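Side-chain contacts in Sts-2 protein (Mus musculus, PDB 3D4I), which interferes with CBL-mediated down-regulation of receptor tyrosine kinases and carries the acid-dependent histidine phosphatase domain that makes up this fragment: residues 83-88 and 253-258; 126-131 and 222-227; 96-101 and 139-144. All coordinates share one frame; numbering follows the deposited sequence.

How the interactions relate
Interactions 2 and 3 touch and lie beside what is probably the active site, judged from His17 of the family's RHG motif and His202, whereas interaction 1 sits apart on the surface, its centre 27 Å from that of interaction 2 and 26 Å from that of interaction 3. The bridge is Phe126, whose CE1 reaches CE1 of Phe140 at 3.4 Å and CB of Ala97 at 3.9 Å. From 126-131 Glu127, and from 96-101 Arg99, pack against His202, and Arg99 also meets His17. Along the chain 2 and 3 interlock, and both are nested within the loop closed by 83-88 and 253-258, with interaction 3 across the chain's centre from interaction 1.

Interaction 1: residues 83-88 and 253-258; sequences LDSGVR and PPVKTL
Val87 and Pro254 make the one direct meeting of apolar side chains here: CG1 of Val87 lies 3.9 Å from CB of Pro254, and the two side chains cross at roughly a right angle. The valine has CG1 turned beside its own backbone N, anti to the carbonyl carbon (chi1 -55°), and that rotation carries this methyl to the proline while CG2 stays farther off. Next to this pair is Ser85, which contributes its CB rather than its hydroxyl. That carbon rests 3.8 Å from the carbonyl O of Pro254 and 4.1 Å from CG1 of Val255, so the serine meets 253-258 with a CH2 group. Its OG is occupied on its own side of the contact. It hydrogen-bonds to the carbonyl O of Leu82, one turn back in helix 69-85, and takes a long, weak bond from Val87 N at 3.4 Å, nearly straight at 171°. With Gly86 at positive phi just past the helix, the chain turns there, bringing Val87 round to the proline. On the inner side Pro254 also rests on Leu82 and Phe238, and Val255 on Ala81 and Met236. Outward the contact is thin: only 124 Å² is buried in all, and each touching residue remains partly exposed. Nearby, Asp84 forms a salt bridge with Arg49 of the second subunit. Within the two segments shape rather than charge probably decides the fit, while the hydrogen bonds of Thr257 and Leu258 to the second subunit help to place the tail.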
# COMPACT_ATOMS: atom_id res chain seq x y z
N LEU A 83 15.50 6.06 -3.55
CA LEU A 83 16.35 6.84 -2.62
C LEU A 83 17.38 5.95 -1.91
O LEU A 83 18.59 6.27 -1.91
CB LEU A 83 15.54 7.66 -1.59
CG LEU A 83 16.35 8.64 -0.74
CD1 LEU A 83 17.03 9.70 -1.63
CD2 LEU A 83 15.50 9.32 0.33
N ASP A 84 16.91 4.86 -1.32
CA ASP A 84 17.75 3.92 -0.57
C ASP A 84 18.89 3.34 -1.43
O ASP A 84 20.02 3.13 -0.95
CB ASP A 84 16.89 2.78 -0.01
CG ASP A 84 15.98 3.22 1.15
OD1 ASP A 84 16.08 4.38 1.63
OD2 ASP A 84 15.14 2.40 1.57
N SER A 85 18.60 3.12 -2.71
CA SER A 85 19.58 2.53 -3.62
C SER A 85 20.78 3.43 -3.97
O SER A 85 21.79 2.95 -4.48
CB SER A 85 18.90 2.09 -4.91
OG SER A 85 18.68 3.21 -5.75
N GLY A 86 20.65 4.72 -3.72
CA GLY A 86 21.72 5.67 -4.00
C GLY A 86 21.89 6.09 -5.46
O GLY A 86 22.78 6.88 -5.77
N VAL A 87 21.08 5.56 -6.36
CA VAL A 87 21.21 5.91 -7.78
C VAL A 87 20.90 7.40 -8.03
O VAL A 87 20.13 8.03 -7.30
CB VAL A 87 20.35 5.00 -8.73
CG1 VAL A 87 20.70 3.55 -8.50
CG2 VAL A 87 18.83 5.25 -8.56
N ARG A 88 21.52 7.94 -9.08
CA ARG A 88 21.32 9.33 -9.49
C ARG A 88 20.21 9.42 -10.53
O ARG A 88 20.39 8.98 -11.65
CB ARG A 88 22.65 9.87 -10.09
CG ARG A 88 22.64 11.37 -10.33
CD ARG A 88 24.06 11.97 -10.65
NE ARG A 88 23.86 13.32 -11.17
CZ ARG A 88 24.04 13.69 -12.43
NH1 ARG A 88 24.49 12.81 -13.33
NH2 ARG A 88 23.79 14.94 -12.78
N PRO A 253 16.71 -4.05 -12.78
CA PRO A 253 16.35 -2.73 -12.19
C PRO A 253 17.07 -2.47 -10.86
O PRO A 253 17.39 -3.43 -10.15
CB PRO A 253 14.83 -2.84 -11.98
CG PRO A 253 14.37 -3.82 -13.04
CD PRO A 253 15.51 -4.85 -13.10
N PRO A 254 17.35 -1.19 -10.53
CA PRO A 254 18.10 -0.82 -9.33
C PRO A 254 17.33 -1.05 -8.02
O PRO A 254 17.88 -0.89 -6.95
CB PRO A 254 18.33 0.68 -9.51
CG PRO A 254 17.18 1.14 -10.33
CD PRO A 254 16.97 0.01 -11.32
N VAL A 255 16.05 -1.39 -8.12
CA VAL A 255 15.24 -1.67 -6.93
C VAL A 255 14.43 -2.93 -7.13
O VAL A 255 14.17 -3.33 -8.27
CB VAL A 255 14.33 -0.47 -6.51
CG1 VAL A 255 15.17 0.71 -6.07
CG2 VAL A 255 13.40 -0.06 -7.61
N LYS A 256 14.04 -3.57 -6.03
CA LYS A 256 13.33 -4.86 -6.11
C LYS A 256 11.89 -4.71 -6.56
O LYS A 256 11.36 -3.60 -6.57
CB LYS A 256 13.37 -5.55 -4.75
CG LYS A 256 14.76 -5.70 -4.19
CD LYS A 256 15.57 -6.73 -4.95
CE LYS A 256 16.85 -7.04 -4.17
NZ LYS A 256 17.59 -8.18 -4.78
N THR A 257 11.28 -5.85 -6.91
CA THR A 257 9.84 -5.94 -7.13
C THR A 257 9.05 -5.68 -5.84
O THR A 257 9.61 -5.65 -4.76
CB THR A 257 9.44 -7.34 -7.62
OG1 THR A 257 9.99 -8.34 -6.73
CG2 THR A 257 9.99 -7.57 -8.99
N LEU A 258 7.75 -5.48 -5.98
CA LEU A 258 6.84 -5.32 -4.87
C LEU A 258 5.71 -6.33 -5.05
O LEU A 258 4.95 -6.25 -6.02
CB LEU A 258 6.28 -3.90 -4.83
CG LEU A 258 5.03 -3.72 -3.95
CD1 LEU A 258 5.30 -3.98 -2.48
CD2 LEU A 258 4.45 -2.31 -4.20

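Interaction 2: residues 126-131 and 222-227; sequences FEWMKW and GDFAQL
Phe224 reaches out from helix 221-229 and meets two tryptophans at one ring corner, CE2. The closer partner is Trp131, whose CH2 stands 3.5 Å from that atom. The six-membered ring of Trp131 and the phenyl ring are almost parallel, planes at 8°, yet they meet rim to rim with centroids 5.8 Å apart, so neither lies over the other. Trp128 brings CE3 to 4.2 Å from the same CE2, close to the plane of the phenyl ring. Ala225 extends the contact along the helix, its CB 4.3 Å from CZ2 of Trp131. What puts the phenylalanine here is its first torsion: CG is anti to the backbone N (chi1 163°), which sends the ring out from the helix toward the loop.

A second shell sets the indoles. Trp128 CE3 sits 3.4 Å above the Trp131 ring plane, toward its rim, and Glu127 CD lies at that ring's edge. Lys130 CB covers one face of Trp128, Tyr175 stacks on the Trp128 ring, and Trp128 NE1 hydrogen-bonds to the carbonyl O of Glu170. Trp128 N donates to Glu127 OE1 at 3.0 Å, through the anti lone pair and well bent (138°); Ser204 OG also binds that oxygen. Arg178 takes the carbonyl oxygens of Phe126 and Glu127, pinning the loop before the tryptophans. With Glu127 packed on His202, the loop probably borders the active site, as in other branch 1 histidine phosphatases, and the aromatic cluster ties it to helix 221-229.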
# COMPACT_ATOMS: atom_id res chain seq x y z
N PHE A 126 2.19 7.81 -24.19
CA PHE A 126 0.85 7.44 -23.77
C PHE A 126 0.53 6.01 -24.21
O PHE A 126 1.23 5.43 -25.05
CB PHE A 126 -0.18 8.43 -24.35
CG PHE A 126 -1.59 8.20 -23.87
CD1 PHE A 126 -1.93 8.37 -22.53
CD2 PHE A 126 -2.57 7.83 -24.77
CE1 PHE A 126 -3.23 8.16 -22.09
CE2 PHE A 126 -3.88 7.62 -24.35
CZ PHE A 126 -4.21 7.80 -23.00
N GLU A 127 -0.52 5.43 -23.63
CA GLU A 127 -1.00 4.11 -24.00
C GLU A 127 -1.35 4.03 -25.49
O GLU A 127 -1.69 5.04 -26.11
CB GLU A 127 -2.24 3.77 -23.13
CG GLU A 127 -2.86 2.40 -23.33
CD GLU A 127 -1.92 1.28 -22.92
OE1 GLU A 127 -1.11 0.87 -23.76
OE2 GLU A 127 -2.00 0.82 -21.75
N TRP A 128 -1.24 2.84 -26.08
CA TRP A 128 -1.75 2.59 -27.43
C TRP A 128 -3.23 2.97 -27.48
O TRP A 128 -4.00 2.51 -26.64
CB TRP A 128 -1.58 1.10 -27.78
CG TRP A 128 -2.01 0.67 -29.19
CD1 TRP A 128 -2.20 1.46 -30.28
CD2 TRP A 128 -2.20 -0.67 -29.64
NE1 TRP A 128 -2.54 0.70 -31.38
CE2 TRP A 128 -2.53 -0.62 -31.01
CE3 TRP A 128 -2.13 -1.93 -29.01
CZ2 TRP A 128 -2.83 -1.77 -31.76
CZ3 TRP A 128 -2.41 -3.08 -29.78
CH2 TRP A 128 -2.75 -2.99 -31.12
N MET A 129 -3.62 3.81 -28.46
CA MET A 129 -4.98 4.38 -28.52
C MET A 129 -6.07 3.34 -28.69
O MET A 129 -7.21 3.56 -28.31
CB MET A 129 -5.09 5.44 -29.64
CG MET A 129 -4.20 6.66 -29.42
SD MET A 129 -4.77 7.68 -28.04
CE MET A 129 -6.29 8.33 -28.79
N LYS A 130 -5.69 2.21 -29.28
CA LYS A 130 -6.53 1.02 -29.38
C LYS A 130 -7.16 0.64 -28.04
O LYS A 130 -8.27 0.12 -28.01
CB LYS A 130 -5.67 -0.15 -29.87
CG LYS A 130 -6.37 -1.51 -29.99
CD LYS A 130 -7.25 -1.57 -31.22
CE LYS A 130 -6.44 -1.74 -32.49
NZ LYS A 130 -7.33 -1.76 -33.69
N TRP A 131 -6.43 0.89 -26.94
CA TRP A 131 -6.88 0.48 -25.61
C TRP A 131 -7.42 1.61 -24.76
O TRP A 131 -7.62 1.43 -23.56
CB TRP A 131 -5.75 -0.26 -24.87
CG TRP A 131 -5.35 -1.50 -25.58
CD1 TRP A 131 -6.14 -2.29 -26.39
CD2 TRP A 131 -4.06 -2.12 -25.56
NE1 TRP A 131 -5.42 -3.35 -26.86
CE2 TRP A 131 -4.14 -3.27 -26.37
CE3 TRP A 131 -2.84 -1.81 -24.93
CZ2 TRP A 131 -3.05 -4.13 -26.56
CZ3 TRP A 131 -1.75 -2.67 -25.13
CH2 TRP A 131 -1.87 -3.81 -25.94
N GLY A 222 0.34 -9.84 -31.07
CA GLY A 222 -0.27 -10.82 -30.15
C GLY A 222 0.66 -11.18 -29.02
O GLY A 222 0.25 -11.30 -27.87
N ASP A 223 1.93 -11.35 -29.37
CA ASP A 223 3.02 -11.58 -28.43
C ASP A 223 3.18 -10.39 -27.48
O ASP A 223 3.36 -10.57 -26.27
CB ASP A 223 4.30 -11.82 -29.26
CG ASP A 223 4.38 -13.23 -29.79
OD1 ASP A 223 3.87 -14.16 -29.12
OD2 ASP A 223 4.96 -13.42 -30.88
N PHE A 224 3.12 -9.18 -28.03
CA PHE A 224 3.20 -7.93 -27.23
C PHE A 224 2.02 -7.89 -26.23
O PHE A 224 2.22 -7.72 -25.04
CB PHE A 224 3.22 -6.75 -28.20
CG PHE A 224 2.91 -5.40 -27.60
CD1 PHE A 224 3.89 -4.68 -26.93
CD2 PHE A 224 1.66 -4.81 -27.79
CE1 PHE A 224 3.60 -3.40 -26.39
CE2 PHE A 224 1.37 -3.54 -27.27
CZ PHE A 224 2.35 -2.85 -26.57
N ALA A 225 0.80 -8.10 -26.72
CA ALA A 225 -0.39 -8.02 -25.87
C ALA A 225 -0.36 -9.03 -24.70
O ALA A 225 -0.72 -8.70 -23.55
CB ALA A 225 -1.66 -8.17 -26.73
N GLN A 226 0.10 -10.24 -24.98
CA GLN A 226 0.25 -11.29 -23.96
C GLN A 226 1.29 -10.88 -22.91
O GLN A 226 1.08 -11.05 -21.71
CB GLN A 226 0.61 -12.64 -24.61
CG GLN A 226 -0.56 -13.29 -25.34
CD GLN A 226 -0.17 -14.37 -26.35
OE1 GLN A 226 -0.88 -14.60 -27.32
NE2 GLN A 226 0.98 -15.02 -26.13
N LEU A 227 2.38 -10.27 -23.38
CA LEU A 227 3.49 -9.86 -22.53
C LEU A 227 3.10 -8.76 -21.57
O LEU A 227 3.45 -8.81 -20.39
CB LEU A 227 4.66 -9.37 -23.41
CG LEU A 227 6.13 -9.59 -23.05
CD1 LEU A 227 6.66 -10.78 -23.83
CD2 LEU A 227 6.94 -8.34 -23.41

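Interaction 3: residues 96-101 and 139-144; sequences PALRCV and TFLTLE
Phe140 lays its ring against Pro96, and the contact can be followed atom by atom. With CG beside its own backbone N and anti to the carbonyl carbon (chi1 -60°), the ring is carried from CB toward the proline. CG meets Pro96 CB at 3.9 Å. Of the two branches, CD2 faces that same CB, while CD1 comes within 3.9 Å of Pro96 O. Farther out, CE2 lies 3.6 Å from Pro96 CG, and CE1 lies 4.1 Å from that same CG, with Ala97 N a little farther. At the tip, CZ again meets Pro96 CG, which sits over one face, 18° off the ring normal: a CH-pi contact. The ring also pairs edge-to-face with Phe126. Pro96 and Ala97 form the turn between strand 89-94 and helix 98-111, a beta-alpha element of the histidine phosphatase fold. Ala97 is the N-cap, Asp64 OD1 takes the N-H of Leu98, and Arg99 is salt-bridged to Glu132. Were Phe140 an alanine, Pro96 would probably lose its CH-pi partner and a gap would be likely to open beside Phe126. The backbones are joined by water: one donates to Pro96 O and accepts from Leu141 N at 3.0 Å, and a second donates both to Pro96 O and to Leu141 O, at 2.7 Å from the latter, so the proline carbonyl is gripped twice.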
# COMPACT_ATOMS: atom_id res chain seq x y z
N PRO A 96 0.83 11.52 -20.33
CA PRO A 96 -0.14 12.55 -19.88
C PRO A 96 -1.33 12.02 -19.02
O PRO A 96 -2.06 12.83 -18.40
CB PRO A 96 -0.65 13.15 -21.21
CG PRO A 96 -0.48 12.03 -22.23
CD PRO A 96 0.84 11.38 -21.80
N ALA A 97 -1.53 10.70 -18.97
CA ALA A 97 -2.55 10.09 -18.11
C ALA A 97 -2.33 10.48 -16.65
O ALA A 97 -1.19 10.49 -16.15
CB ALA A 97 -2.58 8.58 -18.27
N LEU A 98 -3.42 10.81 -15.96
CA LEU A 98 -3.31 11.24 -14.57
C LEU A 98 -2.55 10.23 -13.73
O LEU A 98 -1.68 10.61 -12.96
CB LEU A 98 -4.72 11.43 -13.97
CG LEU A 98 -4.81 11.90 -12.51
CD1 LEU A 98 -4.06 13.20 -12.28
CD2 LEU A 98 -6.31 12.03 -12.10
N ARG A 99 -2.91 8.96 -13.86
CA ARG A 99 -2.28 7.87 -13.09
C ARG A 99 -0.76 7.85 -13.24
O ARG A 99 -0.06 7.56 -12.27
CB ARG A 99 -2.93 6.51 -13.45
CG ARG A 99 -2.75 6.09 -14.92
CD ARG A 99 -3.74 4.99 -15.21
NE ARG A 99 -3.71 4.47 -16.57
CZ ARG A 99 -4.42 4.91 -17.60
NH1 ARG A 99 -5.20 5.99 -17.51
NH2 ARG A 99 -4.32 4.27 -18.76
N CYS A 100 -0.27 8.20 -14.44
CA CYS A 100 1.16 8.25 -14.71
C CYS A 100 1.81 9.49 -14.15
O CYS A 100 2.84 9.38 -13.48
CB CYS A 100 1.45 8.14 -16.22
SG CYS A 100 0.84 6.64 -16.96
N VAL A 101 1.23 10.66 -14.38
CA VAL A 101 1.76 11.89 -13.75
C VAL A 101 1.76 11.79 -12.19
O VAL A 101 2.71 12.25 -11.53
CB VAL A 101 1.07 13.21 -14.26
CG1 VAL A 101 1.69 14.42 -13.62
CG2 VAL A 101 1.20 13.36 -15.77
N THR A 139 -9.25 15.02 -22.99
CA THR A 139 -9.61 15.08 -21.59
C THR A 139 -8.44 14.91 -20.61
O THR A 139 -8.65 14.83 -19.40
CB THR A 139 -10.83 14.12 -21.30
OG1 THR A 139 -11.75 14.76 -20.41
CG2 THR A 139 -10.40 12.75 -20.75
N PHE A 140 -7.20 14.90 -21.10
CA PHE A 140 -6.04 15.01 -20.20
C PHE A 140 -6.13 16.33 -19.43
O PHE A 140 -6.64 17.34 -19.94
CB PHE A 140 -4.71 14.98 -20.96
CG PHE A 140 -4.46 13.73 -21.77
CD1 PHE A 140 -4.72 12.47 -21.25
CD2 PHE A 140 -3.92 13.82 -23.06
CE1 PHE A 140 -4.50 11.33 -22.00
CE2 PHE A 140 -3.67 12.68 -23.82
CZ PHE A 140 -3.96 11.43 -23.29
N LEU A 141 -5.64 16.33 -18.20
CA LEU A 141 -5.35 17.58 -17.51
C LEU A 141 -4.33 18.37 -18.31
O LEU A 141 -3.36 17.81 -18.83
CB LEU A 141 -4.83 17.31 -16.10
CG LEU A 141 -5.78 17.05 -14.93
CD1 LEU A 141 -6.12 15.59 -14.84
CD2 LEU A 141 -5.10 17.51 -13.65
N THR A 142 -4.57 19.68 -18.44
CA THR A 142 -3.62 20.55 -19.11
C THR A 142 -2.45 20.73 -18.16
O THR A 142 -2.58 20.46 -16.96
CB THR A 142 -4.24 21.95 -19.41
OG1 THR A 142 -4.88 22.43 -18.23
CG2 THR A 142 -5.26 21.87 -20.53
N LEU A 143 -1.32 21.18 -18.68
CA LEU A 143 -0.14 21.47 -17.85
C LEU A 143 -0.42 22.51 -16.76
O LEU A 143 0.12 22.43 -15.64
CB LEU A 143 1.04 21.88 -18.72
CG LEU A 143 1.43 20.89 -19.83
CD1 LEU A 143 2.60 21.38 -20.66
CD2 LEU A 143 1.74 19.51 -19.27
N GLU A 144 -1.28 23.48 -17.09
CA GLU A 144 -1.68 24.52 -16.14
C GLU A 144 -2.49 23.93 -14.99
O GLU A 144 -2.24 24.24 -13.82
CB GLU A 144 -2.43 25.66 -16.84
CG GLU A 144 -1.55 26.48 -17.78
CD GLU A 144 -2.01 27.92 -17.96
OE1 GLU A 144 -3.25 28.18 -17.95
OE2 GLU A 144 -1.13 28.80 -18.12
O HOH W 1 -4.49 13.72 -17.43
O HOH W 2 -1.49 15.80 -18.82